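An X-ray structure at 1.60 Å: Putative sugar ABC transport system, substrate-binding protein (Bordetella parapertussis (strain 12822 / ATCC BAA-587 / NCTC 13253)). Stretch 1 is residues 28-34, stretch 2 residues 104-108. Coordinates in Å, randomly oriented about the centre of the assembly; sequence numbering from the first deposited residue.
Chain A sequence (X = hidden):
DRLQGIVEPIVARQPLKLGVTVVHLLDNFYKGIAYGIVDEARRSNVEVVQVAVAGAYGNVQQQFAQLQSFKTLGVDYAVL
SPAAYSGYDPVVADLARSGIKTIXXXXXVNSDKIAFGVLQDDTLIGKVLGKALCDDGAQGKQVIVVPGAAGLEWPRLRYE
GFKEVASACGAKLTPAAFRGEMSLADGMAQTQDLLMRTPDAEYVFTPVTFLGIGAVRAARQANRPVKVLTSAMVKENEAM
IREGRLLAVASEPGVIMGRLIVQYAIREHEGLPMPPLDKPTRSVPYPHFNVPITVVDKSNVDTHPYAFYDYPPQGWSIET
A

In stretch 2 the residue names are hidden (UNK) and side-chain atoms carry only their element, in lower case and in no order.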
# COMPACT_ATOMS: atom_id res chain seq x y z
N ASN A 28 2.17 3.03 -8.59
CA ASN A 28 2.45 4.29 -7.93
C ASN A 28 2.68 4.15 -6.44
O ASN A 28 3.03 5.15 -5.80
CB ASN A 28 1.32 5.30 -8.15
CG ASN A 28 1.36 5.90 -9.52
OD1 ASN A 28 2.43 5.92 -10.15
ND2 ASN A 28 0.22 6.40 -10.00
N PHE A 29 2.46 2.97 -5.87
CA PHE A 29 2.45 2.91 -4.41
C PHE A 29 3.87 2.87 -3.85
O PHE A 29 4.29 3.80 -3.16
CB PHE A 29 1.64 1.70 -3.92
CG PHE A 29 1.60 1.57 -2.42
CD1 PHE A 29 0.98 2.55 -1.64
CD2 PHE A 29 2.23 0.51 -1.77
CE1 PHE A 29 0.94 2.47 -0.24
CE2 PHE A 29 2.18 0.39 -0.37
CZ PHE A 29 1.53 1.38 0.39
N TYR A 30 4.60 1.78 -4.08
CA TYR A 30 5.97 1.78 -3.55
C TYR A 30 6.82 2.83 -4.23
O TYR A 30 7.72 3.40 -3.59
CB TYR A 30 6.65 0.41 -3.73
CG TYR A 30 5.83 -0.73 -3.16
CD1 TYR A 30 5.67 -0.89 -1.77
CD2 TYR A 30 5.23 -1.67 -3.99
CE1 TYR A 30 4.90 -1.94 -1.25
CE2 TYR A 30 4.44 -2.73 -3.44
CZ TYR A 30 4.30 -2.85 -2.08
OH TYR A 30 3.55 -3.84 -1.51
N LYS A 31 6.57 3.10 -5.52
CA LYS A 31 7.33 4.15 -6.18
C LYS A 31 7.03 5.51 -5.55
O LYS A 31 7.93 6.34 -5.40
CB LYS A 31 7.04 4.14 -7.70
CG LYS A 31 7.98 5.03 -8.49
CD LYS A 31 7.54 5.22 -9.96
CE LYS A 31 7.41 3.91 -10.64
NZ LYS A 31 6.96 4.02 -12.07
N GLY A 32 5.77 5.74 -5.17
CA GLY A 32 5.44 6.94 -4.40
C GLY A 32 6.18 7.02 -3.07
O GLY A 32 6.69 8.09 -2.69
N ILE A 33 6.21 5.93 -2.32
CA ILE A 33 6.96 5.94 -1.07
C ILE A 33 8.41 6.31 -1.33
O ILE A 33 8.98 7.18 -0.65
CB ILE A 33 6.85 4.58 -0.36
CG1 ILE A 33 5.39 4.29 -0.01
CG2 ILE A 33 7.78 4.58 0.84
CD1 ILE A 33 5.21 2.91 0.56
N ALA A 34 9.02 5.68 -2.35
CA ALA A 34 10.42 5.96 -2.67
C ALA A 34 10.62 7.41 -3.06
O ALA A 34 11.55 8.06 -2.59
CB ALA A 34 10.92 5.03 -3.78
N UNK A 104 9.23 0.31 9.05
CA UNK A 104 8.24 -0.34 8.17
C UNK A 104 7.56 0.71 7.32
O UNK A 104 7.09 1.73 7.85
o UNK A 104 6.03 -1.43 8.34
c UNK A 104 7.21 -1.06 9.05
N UNK A 105 7.50 0.49 5.99
CA UNK A 105 6.88 1.45 5.08
C UNK A 105 5.71 0.82 4.33
O UNK A 105 5.87 -0.23 3.69
c UNK A 105 7.91 1.96 4.07
N UNK A 106 4.54 1.48 4.39
CA UNK A 106 3.41 1.18 3.52
C UNK A 106 2.56 -0.03 3.85
O UNK A 106 1.33 0.04 3.75
N UNK A 107 3.19 -1.14 4.21
CA UNK A 107 2.47 -2.39 4.48
C UNK A 107 3.07 -3.07 5.70
O UNK A 107 4.24 -2.87 6.03
c UNK A 107 3.97 -3.32 2.68
c UNK A 107 2.54 -3.34 3.27
c UNK A 107 4.29 -4.55 1.87
c UNK A 107 1.50 -2.91 2.22
N UNK A 108 2.26 -3.88 6.41
CA UNK A 108 2.74 -4.51 7.65
C UNK A 108 3.84 -5.54 7.40
O UNK A 108 3.87 -6.23 6.37
c UNK A 108 0.35 -4.70 7.47
c UNK A 108 0.84 -4.18 6.14
c UNK A 108 1.50 -5.23 8.19

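Position 104 carries two side-chain atoms, a carbon followed by an oxygen, and the oxygen ends the chain without a fork. Neither touches stretch 1. That is the pattern of serine, so the residue is Ser104. It lies in a strand and is out of reach of the helix formed by stretch 1; its hydroxyl is hydrogen-bonded elsewhere in the structure, which allows a polar group to be buried here at little cost.

Position 105 has one side-chain carbon and nothing beyond it; this CB lies 4.2 Å from CG2 of Ile33. A lone carbon defines alanine. The CA-to-CB bond of Ala105 points sideways relative to the helix, yet a methyl group is enough to make this apolar contact.

At position 106 the backbone has no side-chain atom at all. Its CA sits close to the helix, 3.9 Å from CD1 of Ile33, and its O is at the edge of the Phe29 ring, 3.6 Å from CZ of Phe29. The residue is glycine. Two features suit Gly106 to this place. Its phi of 79° is positive, a region that glycine enters easily and most other residues avoid. A CB in the ideal position would also point toward the helix and clash, at 2.8 Å from CD1 of Ile33 and 3.0 Å from CZ of Phe29. With no side chain in the way, the backbone comes close to the helix.

Position 107 bears four carbons, forked at the first, with one arm two carbons long. The short arm's carbon is 4.2 Å from CE2 of Phe29, and the long arm's end is 3.5 Å from OH of Tyr30, near the plane of that ring, at its edge. This is isoleucine. The CA-to-CB bond of Ile107 points toward the helix. The branched chain, with chi1 at 42° (p) and chi2 at 158° (t), brings CG2 near Phe29 and CD1 closest to Tyr30, though CG2 of Ile107 also lies 4.4 Å from OH of Tyr30. A weak backbone hydrogen bond from N of Ile107 to O of Ala105, 2.9 Å long, spans the intervening glycine.

Position 108 has three carbons that close a ring onto the backbone nitrogen, and it does not touch stretch 1. Only proline has such a ring. In Pro108 it restricts phi, here -67°, in the loop that follows the strand.

The contact works by packing, with no hydrogen bond between the stretches. Phe29, Tyr30 and Ile33 occupy neighbouring turns of the helix, where the backbone hydrogen bond from N of Ile33 to O of Phe29 (3.0 Å) links two of them across one helical turn. Against them the glycine permits close backbone approach, while alanine and isoleucine add apolar contacts, burying 210 Å² in total.

Stretch 2, residues 104-108: SAGIP
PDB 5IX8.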